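Local coordinates for protein exopolygalacturonase (Yersinia enterocolitica, PDB 2UVF) that hydrolyses polygalacturonate, the backbone of pectin, from its chain end as a family 28 exopolygalacturonase built on a parallel beta-helix, at residues 118-123 with 148-153; 469-474 with 499-504; 543-548 with 569-574. One frame throughout, in Å; residues are numbered along the deposited sequence.

Contact 1: residues 118-123 with 148-153; sequences IGLKPE and AKTSAK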
loop_
_atom_site.group_PDB
_atom_site.type_symbol
_atom_site.label_atom_id
_atom_site.label_comp_id
_atom_site.label_asym_id
_atom_site.label_seq_id
_atom_site.Cartn_x
_atom_site.Cartn_y
_atom_site.Cartn_z
ATOM N N ILE A 118 -17.948 -6.606 16.083
ATOM C CA ILE A 118 -18.171 -5.487 17.019
ATOM C C ILE A 118 -19.158 -5.806 18.167
ATOM O O ILE A 118 -19.664 -6.933 18.276
ATOM C CB ILE A 118 -18.582 -4.157 16.287
ATOM C CG1 ILE A 118 -20.042 -4.196 15.819
ATOM C CG2 ILE A 118 -17.609 -3.841 15.130
ATOM C CD1 ILE A 118 -20.709 -2.835 15.732
ATOM N N GLY A 119 -19.413 -4.810 19.019
ATOM C CA GLY A 119 -20.403 -4.920 20.093
ATOM C C GLY A 119 -20.011 -5.897 21.189
ATOM O O GLY A 119 -20.869 -6.562 21.769
ATOM N N LEU A 120 -18.708 -5.989 21.448
ATOM C CA LEU A 120 -18.155 -6.875 22.470
ATOM C C LEU A 120 -17.953 -6.084 23.767
ATOM O O LEU A 120 -18.226 -4.876 23.819
ATOM C CB LEU A 120 -16.828 -7.479 21.992
ATOM C CG LEU A 120 -16.689 -8.727 21.101
ATOM C CD1 LEU A 120 -17.917 -9.065 20.261
ATOM C CD2 LEU A 120 -15.451 -8.570 20.218
ATOM N N LYS A 121 -17.495 -6.770 24.810
ATOM C CA LYS A 121 -17.272 -6.145 26.118
ATOM C C LYS A 121 -15.786 -6.153 26.465
ATOM O O LYS A 121 -15.051 -7.033 25.989
ATOM C CB LYS A 121 -18.074 -6.875 27.196
ATOM C CG LYS A 121 -19.584 -6.596 27.164
ATOM C CD LYS A 121 -20.392 -7.888 27.363
ATOM C CE LYS A 121 -19.741 -8.828 28.398
ATOM N NZ LYS A 121 -20.493 -10.105 28.558
ATOM N N PRO A 122 -15.335 -5.177 27.291
ATOM C CA PRO A 122 -13.910 -5.015 27.618
ATOM C C PRO A 122 -13.310 -6.242 28.293
ATOM O O PRO A 122 -13.910 -6.777 29.220
ATOM C CB PRO A 122 -13.905 -3.832 28.599
ATOM C CG PRO A 122 -15.163 -3.107 28.345
ATOM C CD PRO A 122 -16.162 -4.157 27.962
ATOM N N GLU A 123 -12.158 -6.699 27.808
ATOM C CA GLU A 123 -11.336 -7.692 28.524
ATOM C C GLU A 123 -11.841 -9.150 28.480
ATOM O O GLU A 123 -11.401 -9.989 29.272
ATOM C CB GLU A 123 -11.164 -7.246 29.979
ATOM C CG GLU A 123 -9.742 -7.267 30.492
ATOM C CD GLU A 123 -9.477 -6.133 31.465
ATOM O OE1 GLU A 123 -10.373 -5.265 31.637
ATOM O OE2 GLU A 123 -8.371 -6.106 32.042
ATOM N N ALA A 148 -9.555 -15.133 21.203
ATOM C CA ALA A 148 -8.977 -13.801 21.232
ATOM C C ALA A 148 -9.670 -12.930 22.269
ATOM O O ALA A 148 -10.902 -12.929 22.392
ATOM C CB ALA A 148 -9.032 -13.157 19.856
ATOM N N LYS A 149 -8.861 -12.180 23.007
ATOM C CA LYS A 149 -9.362 -11.344 24.082
ATOM C C LYS A 149 -9.340 -9.870 23.692
ATOM O O LYS A 149 -8.325 -9.357 23.212
ATOM C CB LYS A 149 -8.538 -11.587 25.359
ATOM C CG LYS A 149 -9.215 -11.151 26.661
ATOM C CD LYS A 149 -8.483 -11.688 27.883
ATOM C CE LYS A 149 -7.272 -10.831 28.262
ATOM N NZ LYS A 149 -7.652 -9.641 29.082
ATOM N N THR A 150 -10.466 -9.196 23.908
ATOM C CA THR A 150 -10.535 -7.739 23.815
ATOM C C THR A 150 -9.555 -7.086 24.804
ATOM O O THR A 150 -8.988 -7.758 25.676
ATOM C CB THR A 150 -11.978 -7.207 24.066
ATOM O OG1 THR A 150 -12.525 -7.783 25.263
ATOM C CG2 THR A 150 -12.893 -7.527 22.875
ATOM N N SER A 151 -9.341 -5.784 24.647
ATOM C CA SER A 151 -8.477 -5.032 25.541
ATOM C C SER A 151 -9.322 -4.352 26.627
ATOM O O SER A 151 -10.551 -4.311 26.531
ATOM C CB SER A 151 -7.662 -4.007 24.743
ATOM O OG SER A 151 -8.466 -2.915 24.314
ATOM N N ALA A 152 -8.666 -3.842 27.666
ATOM C CA ALA A 152 -9.350 -3.029 28.674
ATOM C C ALA A 152 -9.661 -1.646 28.119
ATOM O O ALA A 152 -8.902 -1.107 27.308
ATOM C CB ALA A 152 -8.503 -2.912 29.937
ATOM N N LYS A 153 -10.779 -1.077 28.556
ATOM C CA LYS A 153 -11.121 0.298 28.210
ATOM C C LYS A 153 -9.883 1.181 28.446
ATOM O O LYS A 153 -9.295 1.129 29.532
ATOM C CB LYS A 153 -12.345 0.755 29.025
ATOM C CG LYS A 153 -12.404 2.232 29.381
ATOM C CD LYS A 153 -12.994 3.083 28.261
ATOM C CE LYS A 153 -12.825 4.567 28.573
ATOM N NZ LYS A 153 -13.717 5.412 27.724
#
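Residues 118-123 form an irregular loop between strands 114-117 and 125-134. Residues 148-153 run off the end of strand 146-149. The touching parts, 120-123 and 149-153, lie nearly square to each other, 88° apart. They come closest at Glu123 and Thr150, whose CA atoms are 4.8 Å apart. One weak backbone bond crosses here, from Glu123 N to Ser151 O at 3.1 Å, bent to 126° at the hydrogen. Pro122 CA also turns its hydrogen toward Ser151 O.

Thr150 carries most of the polar chemistry. Its OG1 sits in the crowded position between the backbone N and the carbonyl carbon (chi1 49°). From there it donates to Lys121 O over 2.7 Å, in the plane of that carbonyl. The same OG1 is also bonded to Thr124 N, so this one hydroxyl of the 148-153 segment holds both Lys121 O and Thr124 N, on the approach to strand 125-134. Thr150 CG2, the other branch, also faces the loop and meets Leu120 CD2 at 3.8 Å, the two side chains crossing obliquely. Both side chains also touch Ile53.

Leu120, Pro122, Thr124 and Tyr126 form the LxPxTxY signature of the fibronectin type III tyrosine corner, where the loop passes into strand 125-134. Tyr126 OH is bonded to Lys121 N.

Further out the packing is looser. Lys149 leaves with CG anti to the backbone N and bends at its last two torsions. Its CG passes Glu123 O at 3.6 Å. NZ comes to 3.5 Å from Glu123 CG, while the carboxylate oxygen OE2 of Glu123 stays 4.7 Å from Lys149 NZ. The two chains lie side by side and point the same way, and the Glu123 carboxylate rests instead on the methyl of Ala152, with OE1 3.5 Å from Ala152 CB.

Contact 2: residues 469-474 with 499-504; sequences STSTIG and LDYADS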
loop_
_atom_site.group_PDB
_atom_site.type_symbol
_atom_site.label_atom_id
_atom_site.label_comp_id
_atom_site.label_asym_id
_atom_site.label_seq_id
_atom_site.Cartn_x
_atom_site.Cartn_y
_atom_site.Cartn_z
ATOM N N SER A 469 13.743 -2.339 -11.383
ATOM C CA SER A 469 15.059 -2.197 -10.744
ATOM C C SER A 469 16.068 -1.691 -11.761
ATOM O O SER A 469 15.695 -1.397 -12.902
ATOM C CB SER A 469 15.534 -3.520 -10.145
ATOM O OG SER A 469 16.611 -3.317 -9.251
ATOM N N THR A 470 17.320 -1.529 -11.322
ATOM C CA THR A 470 18.485 -1.445 -12.230
ATOM C C THR A 470 19.579 -2.378 -11.710
ATOM O O THR A 470 19.519 -2.837 -10.566
ATOM C CB THR A 470 19.040 0.012 -12.466
ATOM O OG1 THR A 470 19.664 0.520 -11.278
ATOM C CG2 THR A 470 17.941 0.982 -12.922
ATOM N N SER A 471 20.562 -2.669 -12.561
ATOM C CA SER A 471 21.693 -3.523 -12.202
ATOM C C SER A 471 22.566 -2.953 -11.074
ATOM O O SER A 471 23.122 -3.715 -10.273
ATOM C CB SER A 471 22.550 -3.814 -13.442
ATOM O OG SER A 471 23.639 -4.670 -13.140
ATOM N N THR A 472 22.677 -1.623 -11.008
ATOM C CA THR A 472 23.442 -0.960 -9.934
ATOM C C THR A 472 22.789 -1.044 -8.545
ATOM O O THR A 472 23.498 -1.047 -7.533
ATOM C CB THR A 472 23.801 0.521 -10.253
ATOM O OG1 THR A 472 22.621 1.262 -10.602
ATOM C CG2 THR A 472 24.814 0.600 -11.392
ATOM N N ILE A 473 21.460 -1.122 -8.493
ATOM C CA ILE A 473 20.737 -1.244 -7.212
ATOM C C ILE A 473 20.951 -2.613 -6.544
ATOM O O ILE A 473 20.987 -2.725 -5.308
ATOM C CB ILE A 473 19.230 -0.900 -7.359
ATOM C CG1 ILE A 473 19.068 0.602 -7.597
ATOM C CG2 ILE A 473 18.456 -1.301 -6.103
ATOM C CD1 ILE A 473 17.803 1.008 -8.289
ATOM N N GLY A 474 21.105 -3.648 -7.361
ATOM C CA GLY A 474 21.324 -4.993 -6.849
ATOM C C GLY A 474 20.079 -5.548 -6.197
ATOM O O GLY A 474 18.994 -4.961 -6.309
ATOM N N LEU A 499 14.462 -4.416 -15.885
ATOM C CA LEU A 499 15.782 -4.519 -15.246
ATOM C C LEU A 499 16.782 -3.775 -16.126
ATOM O O LEU A 499 17.176 -4.263 -17.195
ATOM C CB LEU A 499 16.199 -5.985 -15.098
ATOM C CG LEU A 499 16.940 -6.477 -13.852
ATOM C CD1 LEU A 499 17.138 -7.986 -13.943
ATOM C CD2 LEU A 499 18.273 -5.767 -13.626
ATOM N N ASP A 500 17.186 -2.589 -15.682
ATOM C CA ASP A 500 18.006 -1.714 -16.514
ATOM C C ASP A 500 19.504 -1.665 -16.076
ATOM O O ASP A 500 19.881 -0.861 -15.212
ATOM C CB ASP A 500 17.359 -0.304 -16.611
ATOM C CG ASP A 500 15.819 -0.347 -16.835
ATOM O OD1 ASP A 500 15.135 -1.218 -16.254
ATOM O OD2 ASP A 500 15.281 0.512 -17.579
ATOM N N TYR A 501 20.329 -2.548 -16.677
ATOM C CA TYR A 501 21.797 -2.657 -16.448
ATOM C C TYR A 501 22.622 -1.452 -16.848
ATOM O O TYR A 501 22.471 -0.948 -17.946
ATOM C CB TYR A 501 22.408 -3.883 -17.149
ATOM C CG TYR A 501 23.964 -3.907 -17.226
ATOM C CD1 TYR A 501 24.727 -4.327 -16.153
ATOM C CD2 TYR A 501 24.646 -3.536 -18.371
ATOM C CE1 TYR A 501 26.096 -4.348 -16.200
ATOM C CE2 TYR A 501 26.018 -3.569 -18.425
ATOM C CZ TYR A 501 26.741 -3.981 -17.331
ATOM O OH TYR A 501 28.111 -4.031 -17.363
ATOM N N ALA A 502 23.532 -1.023 -15.978
ATOM C CA ALA A 502 24.127 0.316 -16.075
ATOM C C ALA A 502 25.521 0.335 -16.684
ATOM O O ALA A 502 25.770 -0.239 -17.736
ATOM C CB ALA A 502 24.170 0.961 -14.746
ATOM N N ASP A 503 26.428 1.011 -15.991
ATOM C CA ASP A 503 26.782 0.594 -14.651
ATOM C C ASP A 503 27.767 1.593 -14.053
ATOM O O ASP A 503 27.580 2.087 -12.965
ATOM C CB ASP A 503 27.379 -0.827 -14.706
ATOM C CG ASP A 503 26.805 -1.762 -13.642
ATOM O OD1 ASP A 503 26.848 -1.401 -12.439
ATOM O OD2 ASP A 503 26.359 -2.871 -14.014
ATOM N N SER A 504 28.804 1.884 -14.814
ATOM C CA SER A 504 29.895 2.821 -14.463
ATOM C C SER A 504 30.703 3.379 -15.672
ATOM O O SER A 504 31.852 2.978 -15.875
ATOM C CB SER A 504 30.825 2.244 -13.369
ATOM O OG SER A 504 31.702 1.246 -13.876
#
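Two neighbouring strands of the right-handed parallel beta-helix, 463-470 and 493-500, run out into loops near here. Lys468, which lines the sugar pocket, comes just before this point, and the side chain of Thr470 lies about 8 Å from a bound galacturonate. The two segments run almost parallel, 17° apart.

Two backbone bonds cross between them. Asp500 N reaches Ser469 O in a weak bond of 3.4 Å. Ser471 N then donates to Asp500 O over 3.3 Å, but from above the carbonyl plane, 65° out of it. Thr470 CB presses close to the same oxygen, Asp500 O, at 3.0 Å, and its CG2 rests against Asp500 CB. The Thr470 hydroxyl turns away to share a bond with Thr472 OG1 at 3.1 Å. This holds the two threonines together across the turn. Ser469 OG is bonded to Thr444.

Further along, side chains take over. Ser471 OG, anti to its backbone N (chi1 -178°), lies in the plane of the Tyr501 ring at its edge, 3.2 Å from CD1. The same oxygen makes a weak bond to Asp503 OD2, whose position is less certain. Thr472 CG2 touches both Ala502 CB, tightly at 3.4 Å, and Asp503 OD1.

The Ser471 N-H comes to Asp500 O off its lone pairs, and the Thr470 and Thr472 hydroxyls pair with each other within their own turn. Beyond the paired residues, the join therefore rests largely on van der Waals packing of threonine, serine, alanine and tyrosine side chains.

Contact 3: residues 543-548 with 569-574; sequences GDTANK and ISDLRD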
loop_
_atom_site.group_PDB
_atom_site.type_symbol
_atom_site.label_atom_id
_atom_site.label_comp_id
_atom_site.label_asym_id
_atom_site.label_seq_id
_atom_site.Cartn_x
_atom_site.Cartn_y
_atom_site.Cartn_z
ATOM N N GLY A 543 15.113 -7.135 -19.507
ATOM C CA GLY A 543 16.321 -7.105 -18.692
ATOM C C GLY A 543 17.462 -6.458 -19.447
ATOM O O GLY A 543 17.306 -5.372 -20.017
ATOM N N ASP A 544 18.612 -7.134 -19.432
ATOM C CA ASP A 544 19.765 -6.807 -20.283
ATOM C C ASP A 544 20.626 -8.069 -20.421
ATOM O O ASP A 544 21.631 -8.211 -19.717
ATOM C CB ASP A 544 20.587 -5.658 -19.680
ATOM C CG ASP A 544 21.303 -4.826 -20.742
ATOM O OD1 ASP A 544 21.528 -5.333 -21.868
ATOM O OD2 ASP A 544 21.641 -3.653 -20.448
ATOM N N THR A 545 20.213 -8.991 -21.303
ATOM C CA THR A 545 20.863 -10.320 -21.420
ATOM C C THR A 545 22.299 -10.228 -21.967
ATOM O O THR A 545 23.163 -11.039 -21.598
ATOM C CB THR A 545 19.971 -11.388 -22.173
ATOM O OG1 THR A 545 19.113 -12.060 -21.232
ATOM C CG2 THR A 545 20.814 -12.454 -22.894
ATOM N N ALA A 546 22.553 -9.225 -22.814
ATOM C CA ALA A 546 23.917 -8.876 -23.214
ATOM C C ALA A 546 24.819 -8.814 -21.975
ATOM O O ALA A 546 25.938 -9.341 -21.977
ATOM C CB ALA A 546 23.939 -7.534 -23.967
ATOM N N ASN A 547 24.295 -8.202 -20.912
ATOM C CA ASN A 547 25.042 -7.972 -19.682
ATOM C C ASN A 547 24.624 -8.901 -18.531
ATOM O O ASN A 547 24.659 -8.525 -17.349
ATOM C CB ASN A 547 24.929 -6.494 -19.307
ATOM C CG ASN A 547 25.263 -5.574 -20.479
ATOM O OD1 ASN A 547 24.440 -4.758 -20.900
ATOM N ND2 ASN A 547 26.473 -5.722 -21.025
ATOM N N LYS A 548 24.245 -10.124 -18.910
ATOM C CA LYS A 548 23.849 -11.210 -17.993
ATOM C C LYS A 548 22.627 -10.917 -17.110
ATOM O O LYS A 548 22.238 -11.757 -16.287
ATOM C CB LYS A 548 25.039 -11.726 -17.146
ATOM C CG LYS A 548 26.075 -12.575 -17.905
ATOM C CD LYS A 548 26.762 -13.580 -16.968
ATOM C CE LYS A 548 28.087 -14.078 -17.532
ATOM N NZ LYS A 548 29.146 -13.011 -17.550
ATOM N N ILE A 569 8.223 -9.439 -24.388
ATOM C CA ILE A 569 8.895 -10.211 -23.368
ATOM C C ILE A 569 10.329 -10.485 -23.831
ATOM O O ILE A 569 10.553 -11.264 -24.764
ATOM C CB ILE A 569 8.077 -11.507 -23.043
ATOM C CG1 ILE A 569 6.690 -11.119 -22.471
ATOM C CG2 ILE A 569 8.866 -12.454 -22.108
ATOM C CD1 ILE A 569 5.610 -12.167 -22.606
ATOM N N SER A 570 11.263 -9.806 -23.211
ATOM C CA SER A 570 12.634 -10.140 -23.416
ATOM C C SER A 570 13.491 -10.400 -22.227
ATOM O O SER A 570 13.338 -9.857 -21.161
ATOM C CB SER A 570 13.305 -9.271 -24.449
ATOM O OG SER A 570 13.703 -8.048 -23.918
ATOM N N ASP A 571 14.432 -11.268 -22.467
ATOM C CA ASP A 571 15.401 -11.643 -21.434
ATOM C C ASP A 571 14.767 -12.426 -20.306
ATOM O O ASP A 571 14.891 -12.072 -19.130
ATOM C CB ASP A 571 16.129 -10.410 -20.882
ATOM C CG ASP A 571 16.744 -9.564 -21.974
ATOM O OD1 ASP A 571 17.302 -10.131 -22.941
ATOM O OD2 ASP A 571 16.665 -8.323 -21.874
ATOM N N LEU A 572 14.115 -13.517 -20.673
ATOM C CA LEU A 572 13.427 -14.333 -19.700
ATOM C C LEU A 572 13.843 -15.794 -19.827
ATOM O O LEU A 572 13.992 -16.303 -20.929
ATOM C CB LEU A 572 11.919 -14.177 -19.885
ATOM C CG LEU A 572 11.033 -14.892 -18.868
ATOM C CD1 LEU A 572 11.079 -14.187 -17.518
ATOM C CD2 LEU A 572 9.623 -14.968 -19.414
ATOM N N ARG A 573 14.031 -16.465 -18.699
ATOM C CA ARG A 573 14.401 -17.876 -18.711
ATOM C C ARG A 573 13.555 -18.701 -17.764
ATOM O O ARG A 573 13.030 -18.170 -16.784
ATOM C CB ARG A 573 15.876 -18.037 -18.334
ATOM C CG ARG A 573 16.792 -17.174 -19.156
ATOM C CD ARG A 573 18.203 -17.698 -19.158
ATOM N NE ARG A 573 18.996 -16.988 -20.167
ATOM C CZ ARG A 573 20.178 -17.396 -20.620
ATOM N NH1 ARG A 573 20.727 -18.523 -20.158
ATOM N NH2 ARG A 573 20.811 -16.671 -21.532
ATOM N N ASP A 574 13.452 -20.003 -18.045
ATOM C CA ASP A 574 12.781 -20.982 -17.156
ATOM C C ASP A 574 11.327 -20.596 -16.773
ATOM O O ASP A 574 10.859 -20.868 -15.649
ATOM C CB ASP A 574 13.619 -21.290 -15.888
ATOM C CG ASP A 574 15.141 -21.229 -16.129
ATOM O OD1 ASP A 574 15.617 -21.717 -17.180
ATOM O OD2 ASP A 574 15.860 -20.700 -15.239
#
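Asp571 OD2 is the best-held polar atom here, and across the contact one hydrogen bond grips it. Gly543 N donates to it over 3.1 Å, meeting the anti lone pair, away from the other carboxylate oxygen. The bond is bent, 136° at the hydrogen. Asp544 N lies nearby too, but its angle is too poor for a bond.

The site is a bend in a late coil of the parallel beta-helix. Asp571 lies within strand 568-573 at a break in its course, with a left-handed backbone (phi 68°). Ser570 pairs with Ile541 on the preceding coil, while Asp571 and Arg573 pair with His551. The bend lies beside Gly543, where the chain leaves strand 539-542 for the loop 543-548. The CA atoms of Gly543 and Asp571 are the nearest across the contact.

That loop holds its own shape through successive turns. Asn547 N bonds to Asp544 O, and Lys548 N bonds to Thr545 O. Gly543 brings its N to 3.7 Å from Asp571 CB, so the backbone packs directly on the aspartate.

The second carboxylate oxygen faces Thr545. The two side chains slide past each other in opposite directions, with Thr545 CB 3.0 Å from Asp571 OD1. Asp571 is buried, so the backbone donor at Gly543 probably helps to stabilise its negative charge and would lower its pKa. The carboxylate of Asp544, its OD1 5.7 Å from Asp571 OD2, is a like charge that may raise that pKa slightly.

Arg573 reaches out along the same side and makes a cation-pi contact with Trp550, which Thr545 also touches. The methyl CG2 of Thr545 meets the edge of the guanidinium, near its plane, 4.4 Å from Arg573 NH2.

Contact 1 stands apart. It is a surface contact in the fibronectin type III domain, its centre about 51 Å from that of contact 2 and 54 Å from that of contact 3, on the opposite side of the chain's centre. Contacts 2 and 3 are partly buried and belong to one beta-helix, their centres about 13 Å apart. Strands 463-470, 493-500, 539-542 and 568-573 follow one another in parallel, so residues 499-504 and 543-548 are neighbours: Leu499 CB packs on Gly543 CA, and Tyr501 on Asp544. The chemistry differs. A threonine hydroxyl carries contact 1, backbone pairing that passes into small side-chain packing contact 2, and a buried carboxylate contact 3.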